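PDB 4HX0: putative nucleotidyltransferase TM1012 from Thermotoga maritima, which probably transfers a nucleotidyl group from a nucleoside triphosphate to an acceptor. Local coordinates for residues Leu12-Lys17 and Ile89-Lys94; Trp29-Ser34 and Ile49-Asp54. All coordinates share one frame; numbering follows the deposited sequence. Where two conformers were deposited one is given.

Contact 1 lays helix 9-22 on the turn between strands 81-90 and 93-103. Contact 2 pairs strand 29-32 with strand 49-53 in the same five-stranded sheet. Along the chain, contact 2 is nested inside the loop that contact 1 closes. Their centres are 13 Å apart, yet they touch. K94 O and I49 N, 2.9 Å apart, probably share a hydrogen bond between neighbouring strands. V14 CG1 packs on I49 CD1 at 3.6 Å, and L15 CD1 on V31 CG2 at 3.9 Å. Contact 2 probably carries part of the nucleotidyltransferase signature, and a butanediol lies beside S34 and D50. Contact 1 binds a different butanediol at its outer end.

Contact 1. Residues Leu12-Lys17 and Ile89-Lys94. With BU1 (1,4-butanediol), chain J.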
# COMPACT_ATOMS: atom_id res chain seq x y z
N LEU A 12 9.72 -3.41 11.23
CA LEU A 12 10.36 -2.11 11.45
C LEU A 12 11.74 -2.05 10.80
O LEU A 12 12.13 -1.03 10.23
CB LEU A 12 10.47 -1.83 12.95
CG LEU A 12 9.15 -1.55 13.66
CD1 LEU A 12 9.43 -1.49 15.16
CD2 LEU A 12 8.46 -0.28 13.16
N ARG A 13 12.45 -3.17 10.85
CA ARG A 13 13.76 -3.26 10.24
C ARG A 13 13.68 -3.06 8.74
O ARG A 13 14.47 -2.33 8.16
CB ARG A 13 14.40 -4.61 10.57
CG ARG A 13 14.87 -4.73 12.00
CD ARG A 13 15.89 -5.84 12.15
NE ARG A 13 15.34 -7.15 11.84
CZ ARG A 13 14.72 -7.93 12.72
NH1 ARG A 13 14.54 -7.53 13.98
NH2 ARG A 13 14.27 -9.11 12.34
N VAL A 14 12.71 -3.72 8.11
CA VAL A 14 12.55 -3.59 6.67
C VAL A 14 12.04 -2.20 6.34
O VAL A 14 12.50 -1.56 5.40
CB VAL A 14 11.64 -4.69 6.11
CG1 VAL A 14 11.30 -4.40 4.65
CG2 VAL A 14 12.32 -6.03 6.29
N LEU A 15 11.12 -1.70 7.15
CA LEU A 15 10.68 -0.31 6.97
C LEU A 15 11.86 0.67 7.01
O LEU A 15 11.90 1.62 6.24
CB LEU A 15 9.63 0.05 8.01
CG LEU A 15 9.04 1.46 7.91
CD1 LEU A 15 8.33 1.68 6.58
CD2 LEU A 15 8.07 1.65 9.06
N ARG A 16 12.81 0.44 7.91
CA ARG A 16 13.98 1.31 7.99
C ARG A 16 14.81 1.22 6.71
O ARG A 16 15.28 2.25 6.20
CB ARG A 16 14.83 1.00 9.23
CG ARG A 16 16.06 1.87 9.37
CD ARG A 16 16.54 1.95 10.81
NE ARG A 16 16.48 3.31 11.34
CZ ARG A 16 15.64 3.73 12.28
NH1 ARG A 16 14.76 2.89 12.83
NH2 ARG A 16 15.69 5.00 12.68
N LYS A 17 14.97 0.00 6.21
CA LYS A 17 15.69 -0.23 4.96
C LYS A 17 15.02 0.49 3.80
O LYS A 17 15.70 1.10 2.97
CB LYS A 17 15.81 -1.73 4.69
CG LYS A 17 16.88 -2.37 5.55
CD LYS A 17 17.02 -3.87 5.28
CE LYS A 17 18.26 -4.40 6.01
NZ LYS A 17 18.47 -5.83 5.64
N ILE A 89 11.11 -8.45 -2.06
CA ILE A 89 11.24 -9.18 -0.85
C ILE A 89 12.49 -8.65 -0.17
O ILE A 89 13.57 -8.65 -0.74
CB ILE A 89 11.25 -10.71 -1.08
CG1 ILE A 89 9.88 -11.17 -1.60
CG2 ILE A 89 11.60 -11.42 0.21
CD1 ILE A 89 9.77 -12.65 -1.86
N ILE A 90 12.33 -8.14 1.04
CA ILE A 90 13.46 -7.62 1.79
C ILE A 90 13.50 -8.39 3.09
O ILE A 90 12.51 -8.43 3.83
CB ILE A 90 13.35 -6.10 2.08
CG1 ILE A 90 13.14 -5.30 0.78
CG2 ILE A 90 14.60 -5.62 2.83
CD1 ILE A 90 12.85 -3.81 1.00
N ASP A 91 14.65 -9.04 3.36
CA ASP A 91 14.80 -9.85 4.57
C ASP A 91 13.62 -10.82 4.76
O ASP A 91 13.12 -10.96 5.87
CB ASP A 91 14.92 -8.96 5.82
CG ASP A 91 16.05 -7.97 5.73
OD1 ASP A 91 16.88 -8.10 4.80
OD2 ASP A 91 16.12 -7.07 6.59
N GLY A 92 13.15 -11.43 3.68
CA GLY A 92 12.03 -12.36 3.71
C GLY A 92 10.66 -11.73 3.89
O GLY A 92 9.69 -12.45 4.03
N ILE A 93 10.57 -10.41 3.89
CA ILE A 93 9.29 -9.74 4.03
C ILE A 93 8.87 -9.21 2.66
O ILE A 93 9.67 -8.57 1.98
CB ILE A 93 9.36 -8.64 5.09
CG1 ILE A 93 9.54 -9.30 6.47
CG2 ILE A 93 8.09 -7.77 5.09
CD1 ILE A 93 9.72 -8.28 7.54
N LYS A 94 7.62 -9.49 2.29
CA LYS A 94 7.08 -9.08 1.00
C LYS A 94 6.68 -7.62 1.06
O LYS A 94 6.02 -7.19 2.00
CB LYS A 94 5.84 -9.89 0.64
CG LYS A 94 5.32 -9.62 -0.77
CD LYS A 94 5.59 -10.80 -1.69
CE LYS A 94 4.85 -12.02 -1.14
NZ LYS A 94 5.30 -13.26 -1.82
C1 BU1 J . 18.94 -2.66 2.41
C2 BU1 J . 20.19 -3.50 2.21
C3 BU1 J . 20.13 -4.71 3.13
C4 BU1 J . 20.29 -6.03 2.40
O5 BU1 J . 19.24 -1.28 2.15
O6 BU1 J . 19.38 -6.98 2.97
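The ammonium of K17 is held by three oxygens. NZ bonds to D91 OD2 at 2.8 Å, using the syn lone pair of that oxygen, and adds a weak bond to D91 OD1 at 2.9 Å. The third partner is O6 of a butanediol, 3.0 Å from K17 NZ. D91 was modelled in two conformers, and the salt bridge described is that of one of them. K17 starts with CG anti to the carbonyl carbon (chi1 -77°) and runs extended beyond it, which carries NZ past the helix surface to the carboxylate. On the way CD passes I90 CG2 at 3.9 Å, while CE lies against C3 of the butanediol. R21 NE binds the same diol. The diol is probably a solvent additive, held where a lysine and a carboxylate meet.

Deeper in, V14 carries the apolar part. Its two methyls divide the work. CG1 rests on I90, with 3.7 Å to CB. CG2 meets the end of I93, 3.7 Å from CD1, and also comes 3.4 Å from the carbonyl O of I90.

I90 to I93 form a type I' turn, the tight two-residue corner of a beta hairpin. I90 N to I93 O and I93 N to I90 O are both bonded, which closes it. D91 sits at the first corner with positive phi (48°), and its side chain points to the helix.

The hairpin turn lies against helix 9-22, where I18 also touches I90, and E10 and Y11 touch I93. F68 covers another part of I90. On another side of the helix L15 packs on M128 and I130 of strand 128-133.

Contact 2. Residues Trp29-Ser34 and Ile49-Asp54; sequences WVVTGS and IDIQTD. With BU1 (1,4-butanediol), chain P; BU1 (1,4-butanediol), chain L.
W29 places its CG between the backbone N and the carbonyl carbon (chi1 68°), and I51 turns CD1 back at its second torsion (chi2 -55°). These torsions bring the I51 methyl to the edge of the indole, near its plane, with CD1 3.9 Å from W29 CE3. V31 and I51 are a non-hydrogen-bonded antiparallel pair, and the same methyl reaches V31 CG2 at 3.9 Å. The indole packs on I18 and L22 of helix 9-22. With an alanine here, a gap is likely to open between the sheet and that helix, and the I51 methyl would lose its aromatic neighbour.

V30 and Q52 make the hydrogen-bonded pair. V30 N binds Q52 O, and Q52 N binds V30 O, both at 2.9 Å. Both side chains project from the face opposite W29 and V31, with V30 CG2 3.8 Å from Q52 CB.

G33 and S34 just after strand 29-32, and D48 and D50 around the start of strand 49-53, are consistent with the signature of the polymerase-beta-like nucleotidyltransferases. In that family the acidic residues usually bind metal. G33 CA comes 3.4 Å from D50 OD2, where a side chain would clash.

T32 N donates a nearly straight bond to D50 O at 2.8 Å, arriving above the carbonyl plane. T32 OG1 turns to E138. One water joins T32 O to D50 N. Beyond it, S34 OG donates to O6 of a butanediol, which D48 and H47 also bind. T32, G33 and S34 were modelled in two conformers, and their contacts are those of one.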
# COMPACT_ATOMS: atom_id res chain seq x y z
N TRP A 29 5.52 8.46 -2.07
CA TRP A 29 5.16 7.16 -1.58
C TRP A 29 4.52 7.26 -0.23
O TRP A 29 4.70 8.22 0.51
CB TRP A 29 6.37 6.22 -1.56
CG TRP A 29 7.41 6.62 -0.55
CD1 TRP A 29 8.26 7.71 -0.58
CD2 TRP A 29 7.70 5.94 0.72
NE1 TRP A 29 9.04 7.74 0.54
CE2 TRP A 29 8.77 6.71 1.35
CE3 TRP A 29 7.21 4.81 1.36
CZ2 TRP A 29 9.31 6.35 2.59
CZ3 TRP A 29 7.78 4.44 2.59
CH2 TRP A 29 8.80 5.19 3.19
N VAL A 30 3.77 6.23 0.10
CA VAL A 30 3.15 6.10 1.41
C VAL A 30 3.12 4.64 1.73
O VAL A 30 3.01 3.80 0.83
CB VAL A 30 1.69 6.61 1.45
CG1 VAL A 30 1.64 8.13 1.49
CG2 VAL A 30 0.88 6.06 0.28
N VAL A 31 3.22 4.34 3.00
CA VAL A 31 2.96 3.00 3.47
C VAL A 31 1.45 2.91 3.50
O VAL A 31 0.77 3.86 3.90
CB VAL A 31 3.56 2.80 4.87
CG1 VAL A 31 3.16 1.45 5.47
CG2 VAL A 31 5.07 2.90 4.78
N THR A 32 0.91 1.79 3.06
CA THR A 32 -0.52 1.60 3.15
C THR A 32 -0.78 0.24 3.80
O THR A 32 0.11 -0.31 4.43
CB THR A 32 -1.20 1.84 1.78
OG1 THR A 32 -2.63 1.72 1.89
CG2 THR A 32 -0.67 0.89 0.73
N GLY A 33 -2.00 -0.28 3.69
CA GLY A 33 -2.29 -1.59 4.25
C GLY A 33 -2.08 -1.62 5.76
O GLY A 33 -2.12 -0.59 6.43
N SER A 34 -1.82 -2.82 6.27
CA SER A 34 -1.81 -3.04 7.71
C SER A 34 -0.74 -2.19 8.40
O SER A 34 -1.01 -1.60 9.45
CB SER A 34 -1.60 -4.51 8.04
OG SER A 34 -0.35 -4.94 7.56
N ILE A 49 4.40 -5.52 3.67
CA ILE A 49 4.49 -4.07 3.68
C ILE A 49 3.96 -3.63 2.33
O ILE A 49 4.37 -4.16 1.29
CB ILE A 49 5.93 -3.61 3.88
CG1 ILE A 49 6.45 -4.03 5.27
CG2 ILE A 49 6.04 -2.10 3.67
CD1 ILE A 49 7.91 -3.67 5.49
N ASP A 50 3.01 -2.71 2.35
CA ASP A 50 2.40 -2.20 1.12
C ASP A 50 2.87 -0.80 0.95
O ASP A 50 2.73 0.02 1.84
CB ASP A 50 0.89 -2.19 1.25
CG ASP A 50 0.32 -3.55 1.40
OD1 ASP A 50 0.84 -4.47 0.76
OD2 ASP A 50 -0.63 -3.72 2.18
N ILE A 51 3.42 -0.51 -0.22
CA ILE A 51 3.84 0.82 -0.54
C ILE A 51 2.98 1.26 -1.70
O ILE A 51 2.91 0.60 -2.73
CB ILE A 51 5.34 0.89 -0.93
CG1 ILE A 51 6.24 0.37 0.20
CG2 ILE A 51 5.72 2.31 -1.34
CD1 ILE A 51 6.06 1.06 1.54
N GLN A 52 2.27 2.35 -1.51
CA GLN A 52 1.51 2.91 -2.58
C GLN A 52 2.23 4.17 -3.04
O GLN A 52 2.83 4.90 -2.24
CB GLN A 52 0.09 3.21 -2.11
CG GLN A 52 -0.77 3.90 -3.14
CD GLN A 52 -2.22 3.94 -2.71
OE1 GLN A 52 -2.59 3.30 -1.72
NE2 GLN A 52 -3.05 4.67 -3.45
N THR A 53 2.19 4.42 -4.33
CA THR A 53 2.95 5.51 -4.87
C THR A 53 2.25 5.91 -6.15
O THR A 53 1.13 5.48 -6.40
CB THR A 53 4.42 5.05 -5.10
OG1 THR A 53 5.19 6.13 -5.65
CG2 THR A 53 4.47 3.82 -6.04
N ASP A 54 2.86 6.75 -6.95
CA ASP A 54 2.23 7.10 -8.20
C ASP A 54 2.87 6.24 -9.27
O ASP A 54 3.68 5.38 -8.96
CB ASP A 54 2.31 8.60 -8.46
CG ASP A 54 3.72 9.16 -8.31
OD1 ASP A 54 4.69 8.38 -8.31
OD2 ASP A 54 3.85 10.40 -8.20
C1 BU1 P . 10.94 10.58 0.61
C2 BU1 P . 10.83 9.61 1.80
C3 BU1 P . 9.91 10.19 2.86
C4 BU1 P . 10.48 10.11 4.26
O5 BU1 P . 10.65 9.94 -0.64
O6 BU1 P . 9.97 11.22 5.01
C1 BU1 L . -3.83 -5.29 4.69
C2 BU1 L . -2.37 -5.73 4.66
C3 BU1 L . -2.26 -7.25 4.77
C4 BU1 L . -1.66 -7.69 6.10
O5 BU1 L . -4.68 -6.42 4.52
O6 BU1 L . -0.29 -7.31 6.16
O HOH W 1 1.83 -2.23 4.74